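Response regulator (Colwellia psychrerythraea, PDB 3EQZ) belongs to the response regulators and carries a CheY-like receiver domain, the module that in this family usually takes part in two-component signalling. Local coordinates at residues 44-54 / 73-81. Numbering follows the deposited sequence.
Sequences LNKQDIIILDL and SPASLILIS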
ATOM      1  N   LEU B  44       7.632  21.136 -20.321  1.00 44.12           N
ATOM      2  CA  LEU B  44       6.208  21.232 -20.258  1.00 43.72           C
ATOM      3  C   LEU B  44       5.718  22.424 -19.452  1.00 42.43           C
ATOM      4  O   LEU B  44       6.427  22.932 -18.596  1.00 41.99           O
ATOM      5  CB  LEU B  44       5.691  19.927 -19.670  1.00 43.98           C
ATOM      6  CG  LEU B  44       6.340  18.780 -20.439  1.00 46.22           C
ATOM      7  CD1 LEU B  44       6.260  17.497 -19.639  1.00 49.30           C
ATOM      8  CD2 LEU B  44       5.713  18.646 -21.835  1.00 42.91           C
ATOM      9  N   ASN B  45       4.491  22.851 -19.725  1.00 40.96           N
ATOM     10  CA  ASN B  45       3.934  23.977 -19.014  1.00 40.90           C
ATOM     11  C   ASN B  45       2.875  23.553 -18.004  1.00 39.21           C
ATOM     12  O   ASN B  45       2.381  22.443 -18.014  1.00 37.82           O
ATOM     13  CB  ASN B  45       3.337  25.008 -19.991  1.00 42.52           C
ATOM     14  CG  ASN B  45       4.216  25.238 -21.197  1.00 46.26           C
ATOM     15  OD1 ASN B  45       5.408  25.553 -21.055  1.00 47.88           O
ATOM     16  ND2 ASN B  45       3.640  25.041 -22.406  1.00 48.77           N
ATOM     17  N   LYS B  46       2.521  24.491 -17.154  1.00 38.29           N
ATOM     18  CA  LYS B  46       1.546  24.293 -16.141  1.00 37.93           C
ATOM     19  C   LYS B  46       0.237  23.829 -16.754  1.00 37.14           C
ATOM     20  O   LYS B  46      -0.460  23.032 -16.152  1.00 38.11           O
ATOM     21  CB  LYS B  46       1.396  25.584 -15.336  1.00 38.00           C
ATOM     22  CG  LYS B  46       0.798  25.419 -13.993  1.00 40.20           C
ATOM     23  CD  LYS B  46       0.722  26.776 -13.315  1.00 41.13           C
ATOM     24  CE  LYS B  46       2.101  27.199 -12.827  1.00 41.94           C
ATOM     25  NZ  LYS B  46       2.159  28.418 -11.898  1.00 37.98           N
ATOM     26  N   GLN B  47      -0.081  24.278 -17.964  1.00 35.59           N
ATOM     27  CA  GLN B  47      -1.368  23.933 -18.603  1.00 35.62           C
ATOM     28  C   GLN B  47      -1.353  22.639 -19.419  1.00 33.34           C
ATOM     29  O   GLN B  47      -2.400  22.187 -19.898  1.00 32.02           O
ATOM     30  CB  GLN B  47      -1.879  25.122 -19.480  1.00 36.84           C
ATOM     31  CG  GLN B  47      -1.471  26.536 -18.918  1.00 43.75           C
ATOM     32  CD  GLN B  47      -0.078  27.014 -19.493  1.00 52.48           C
ATOM     33  OE1 GLN B  47       0.058  27.277 -20.705  1.00 58.18           O
ATOM     34  NE2 GLN B  47       0.935  27.104 -18.633  1.00 53.90           N
ATOM     35  N   ASP B  48      -0.173  22.046 -19.598  1.00 31.96           N
ATOM     36  CA  ASP B  48      -0.065  20.760 -20.291  1.00 31.34           C
ATOM     37  C   ASP B  48      -0.651  19.607 -19.411  1.00 30.47           C
ATOM     38  O   ASP B  48      -0.589  19.659 -18.166  1.00 31.81           O
ATOM     39  CB  ASP B  48       1.391  20.458 -20.691  1.00 29.90           C
ATOM     40  CG  ASP B  48       1.968  21.518 -21.681  1.00 33.60           C
ATOM     41  OD1 ASP B  48       1.195  22.114 -22.505  1.00 32.67           O
ATOM     42  OD2 ASP B  48       3.197  21.773 -21.625  1.00 35.41           O
ATOM     43  N   ILE B  49      -1.237  18.621 -20.067  1.00 29.20           N
ATOM     44  CA  ILE B  49      -1.771  17.418 -19.429  1.00 28.51           C
ATOM     45  C   ILE B  49      -1.034  16.194 -19.998  1.00 27.98           C
ATOM     46  O   ILE B  49      -0.930  16.030 -21.208  1.00 28.45           O
ATOM     47  CB  ILE B  49      -3.235  17.246 -19.754  1.00 27.50           C
ATOM     48  CG1 ILE B  49      -4.040  18.421 -19.161  1.00 29.01           C
ATOM     49  CG2 ILE B  49      -3.731  15.904 -19.190  1.00 26.42           C
ATOM     50  CD1 ILE B  49      -5.335  18.721 -20.001  1.00 36.01           C
ATOM     51  N   ILE B  50      -0.484  15.366 -19.133  1.00 27.41           N
ATOM     52  CA  ILE B  50       0.300  14.207 -19.573  1.00 26.48           C
ATOM     53  C   ILE B  50      -0.482  12.961 -19.182  1.00 27.55           C
ATOM     54  O   ILE B  50      -0.844  12.803 -18.003  1.00 29.25           O
ATOM     55  CB  ILE B  50       1.660  14.144 -18.872  1.00 25.75           C
ATOM     56  CG1 ILE B  50       2.438  15.455 -19.127  1.00 26.90           C
ATOM     57  CG2 ILE B  50       2.430  12.876 -19.262  1.00 24.95           C
ATOM     58  CD1 ILE B  50       3.630  15.611 -18.152  1.00 30.54           C
ATOM     59  N   ILE B  51      -0.764  12.100 -20.146  1.00 26.65           N
ATOM     60  CA  ILE B  51      -1.356  10.804 -19.838  1.00 27.80           C
ATOM     61  C   ILE B  51      -0.251   9.791 -19.975  1.00 28.83           C
ATOM     62  O   ILE B  51       0.291   9.592 -21.062  1.00 27.29           O
ATOM     63  CB  ILE B  51      -2.564  10.476 -20.736  1.00 28.16           C
ATOM     64  CG1 ILE B  51      -3.630  11.594 -20.641  1.00 28.89           C
ATOM     65  CG2 ILE B  51      -3.119   9.070 -20.460  1.00 27.91           C
ATOM     66  CD1 ILE B  51      -4.824  11.390 -21.656  1.00 34.30           C
ATOM     67  N   LEU B  52       0.105   9.172 -18.850  1.00 28.63           N
ATOM     68  CA  LEU B  52       1.290   8.331 -18.781  1.00 29.91           C
ATOM     69  C   LEU B  52       0.918   6.871 -18.491  1.00 31.83           C
ATOM     70  O   LEU B  52       0.341   6.579 -17.419  1.00 31.89           O
ATOM     71  CB  LEU B  52       2.268   8.845 -17.715  1.00 29.44           C
ATOM     72  CG  LEU B  52       3.558   7.988 -17.458  1.00 31.54           C
ATOM     73  CD1 LEU B  52       4.423   7.796 -18.750  1.00 25.53           C
ATOM     74  CD2 LEU B  52       4.452   8.539 -16.305  1.00 28.30           C
ATOM     75  N   ASP B  53       1.198   5.963 -19.443  1.00 32.59           N
ATOM     76  CA  ASP B  53       1.027   4.541 -19.160  1.00 34.38           C
ATOM     77  C   ASP B  53       2.268   4.102 -18.410  1.00 34.44           C
ATOM     78  O   ASP B  53       3.349   4.469 -18.804  1.00 34.43           O
ATOM     79  CB  ASP B  53       0.812   3.672 -20.432  1.00 35.12           C
ATOM     80  CG  ASP B  53       0.460   2.184 -20.086  1.00 37.31           C
ATOM     81  OD1 ASP B  53      -0.737   1.789 -20.195  1.00 43.00           O
ATOM     82  OD2 ASP B  53       1.356   1.421 -19.657  1.00 37.37           O
ATOM     83  N   LEU B  54       2.112   3.332 -17.327  1.00 35.01           N
ATOM     84  CA  LEU B  54       3.253   2.942 -16.516  1.00 36.26           C
ATOM     85  C   LEU B  54       4.121   1.942 -17.258  1.00 36.80           C
ATOM     86  O   LEU B  54       5.265   1.749 -16.916  1.00 35.25           O
ATOM     87  CB  LEU B  54       2.819   2.309 -15.191  1.00 36.01           C
ATOM     88  CG  LEU B  54       2.158   3.216 -14.157  1.00 38.13           C
ATOM     89  CD1 LEU B  54       1.891   2.386 -12.901  1.00 40.48           C
ATOM     90  CD2 LEU B  54       2.970   4.465 -13.843  1.00 35.84           C
ATOM     91  N   SER B  73       8.512  19.403 -13.141  1.00 36.41           N
ATOM     92  CA  SER B  73       7.438  19.692 -14.061  1.00 34.79           C
ATOM     93  C   SER B  73       6.160  20.182 -13.362  1.00 33.81           C
ATOM     94  O   SER B  73       5.725  19.636 -12.339  1.00 32.22           O
ATOM     95  CB  SER B  73       7.144  18.468 -14.929  1.00 35.22           C
ATOM     96  OG  SER B  73       6.114  18.718 -15.891  1.00 34.82           O
ATOM     97  N   PRO B  74       5.546  21.221 -13.935  1.00 33.64           N
ATOM     98  CA  PRO B  74       4.330  21.769 -13.370  1.00 33.20           C
ATOM     99  C   PRO B  74       3.083  21.163 -14.044  1.00 32.22           C
ATOM    100  O   PRO B  74       1.962  21.510 -13.686  1.00 32.37           O
ATOM    101  CB  PRO B  74       4.485  23.285 -13.661  1.00 32.57           C
ATOM    102  CG  PRO B  74       5.144  23.309 -15.020  1.00 33.45           C
ATOM    103  CD  PRO B  74       6.073  22.077 -15.037  1.00 35.12           C
ATOM    104  N   ALA B  75       3.278  20.235 -14.982  1.00 30.26           N
ATOM    105  CA  ALA B  75       2.192  19.748 -15.822  1.00 29.92           C
ATOM    106  C   ALA B  75       1.227  18.857 -15.012  1.00 28.83           C
ATOM    107  O   ALA B  75       1.610  18.314 -14.017  1.00 28.56           O
ATOM    108  CB  ALA B  75       2.749  18.951 -17.041  1.00 29.78           C
ATOM    109  N   SER B  76      -0.030  18.754 -15.430  1.00 28.72           N
ATOM    110  CA  SER B  76      -0.967  17.816 -14.779  1.00 28.37           C
ATOM    111  C   SER B  76      -0.649  16.442 -15.312  1.00 27.50           C
ATOM    112  O   SER B  76      -0.341  16.280 -16.523  1.00 26.56           O
ATOM    113  CB  SER B  76      -2.416  18.134 -15.112  1.00 27.72           C
ATOM    114  OG  SER B  76      -2.756  19.419 -14.660  1.00 33.38           O
ATOM    115  N   LEU B  77      -0.754  15.446 -14.428  1.00 26.39           N
ATOM    116  CA  LEU B  77      -0.406  14.092 -14.770  1.00 26.03           C
ATOM    117  C   LEU B  77      -1.550  13.099 -14.520  1.00 26.77           C
ATOM    118  O   LEU B  77      -2.183  13.101 -13.436  1.00 25.70           O
ATOM    119  CB  LEU B  77       0.854  13.694 -14.005  1.00 27.43           C
ATOM    120  CG  LEU B  77       1.518  12.345 -14.231  1.00 29.19           C
ATOM    121  CD1 LEU B  77       1.980  12.256 -15.641  1.00 25.28           C
ATOM    122  CD2 LEU B  77       2.690  12.194 -13.242  1.00 29.88           C
ATOM    123  N   ILE B  78      -1.807  12.257 -15.515  1.00 25.22           N
ATOM    124  CA  ILE B  78      -2.767  11.144 -15.384  1.00 25.93           C
ATOM    125  C   ILE B  78      -2.003   9.842 -15.586  1.00 26.72           C
ATOM    126  O   ILE B  78      -1.219   9.745 -16.512  1.00 25.89           O
ATOM    127  CB  ILE B  78      -3.877  11.218 -16.436  1.00 26.24           C
ATOM    128  CG1 ILE B  78      -4.734  12.469 -16.203  1.00 26.77           C
ATOM    129  CG2 ILE B  78      -4.690   9.958 -16.426  1.00 25.25           C
ATOM    130  CD1 ILE B  78      -5.537  13.007 -17.446  1.00 25.99           C
ATOM    131  N   LEU B  79      -2.179   8.870 -14.684  1.00 26.94           N
ATOM    132  CA  LEU B  79      -1.443   7.646 -14.763  1.00 28.33           C
ATOM    133  C   LEU B  79      -2.350   6.510 -15.125  1.00 29.36           C
ATOM    134  O   LEU B  79      -3.456   6.401 -14.616  1.00 30.33           O
ATOM    135  CB  LEU B  79      -0.754   7.323 -13.450  1.00 27.39           C
ATOM    136  CG  LEU B  79       0.135   8.399 -12.862  1.00 28.87           C
ATOM    137  CD1 LEU B  79       0.525   7.942 -11.445  1.00 29.78           C
ATOM    138  CD2 LEU B  79       1.425   8.628 -13.760  1.00 24.58           C
ATOM    139  N   ILE B  80      -1.866   5.633 -15.986  1.00 31.16           N
ATOM    140  CA  ILE B  80      -2.678   4.520 -16.435  1.00 33.33           C
ATOM    141  C   ILE B  80      -1.937   3.228 -16.286  1.00 35.27           C
ATOM    142  O   ILE B  80      -0.742   3.182 -16.553  1.00 34.28           O
ATOM    143  CB  ILE B  80      -3.119   4.707 -17.876  1.00 34.60           C
ATOM    144  CG1 ILE B  80      -3.845   6.086 -17.992  1.00 33.43           C
ATOM    145  CG2 ILE B  80      -4.072   3.515 -18.242  1.00 34.35           C
ATOM    146  CD1 ILE B  80      -4.645   6.287 -19.247  1.00 37.76           C
ATOM    147  N   SER B  81      -2.648   2.196 -15.801  1.00 37.92           N
ATOM    148  CA  SER B  81      -2.058   0.856 -15.582  1.00 41.47           C
ATOM    149  C   SER B  81      -3.080  -0.114 -15.003  1.00 42.81           C
ATOM    150  O   SER B  81      -4.116   0.321 -14.494  1.00 43.15           O
ATOM    151  CB  SER B  81      -0.915   0.978 -14.549  1.00 40.13           C
ATOM    152  OG  SER B  81      -0.005  -0.100 -14.689  1.00 43.39           O
TER
HETATM  153  O   HOH W   1      -0.600  21.381 -13.541  1.00 40.52           O
HETATM  154  O   HOH W   2      -2.456  21.199 -16.615  1.00 45.00           O
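I50 and L77 are paired neighbours in the parallel sheet of a CheY-like receiver domain, where strands 49-53 and 76-81 are joined through helix 60-70 in a beta-alpha-beta crossover, and their side chains cross at a slant. The pair illustrates how register and rotamer together choose side-chain neighbours. Six backbone hydrogen bonds alternate between the strands, from S76 N to D48 O at one end to L54 N to I80 O at the other, and the alternation of the extended strands places I50, L52, L77 and L79 on one face and I49, I51, D53, S76, I78 and I80 on the other.

I50 can be followed outward. Its CB lies 3.8 Å from both S76 O and L77 CD1. There the chain forks: CG2, anti to the backbone N, packs against L77 CD1 at 3.7 Å, whereas CG1, beside that N (chi1 -57°), heads back past S76 O toward A75. The tip, CD1, rests on A75 CB at 3.6 Å, and L68 of helix 60-70 also touches this side chain.

On the other face I78 CD1 touches I49 CG2 and I51 CG1, and the I78 side chain also touches I103 and F106 of strand 101-107. The D53 carboxylate forms a salt bridge to K108 through OD1 and accepts from the backbone N of M55 through OD2. At the opposite end a water bridges the turn before strand 49-53 and the start of strand 76-81, donating to K46 O and D48 O while accepting from S76 OG at 2.7 Å. I51 CG2 and I80 CD1 approach to 3.4 Å, closer than usual for two methyls.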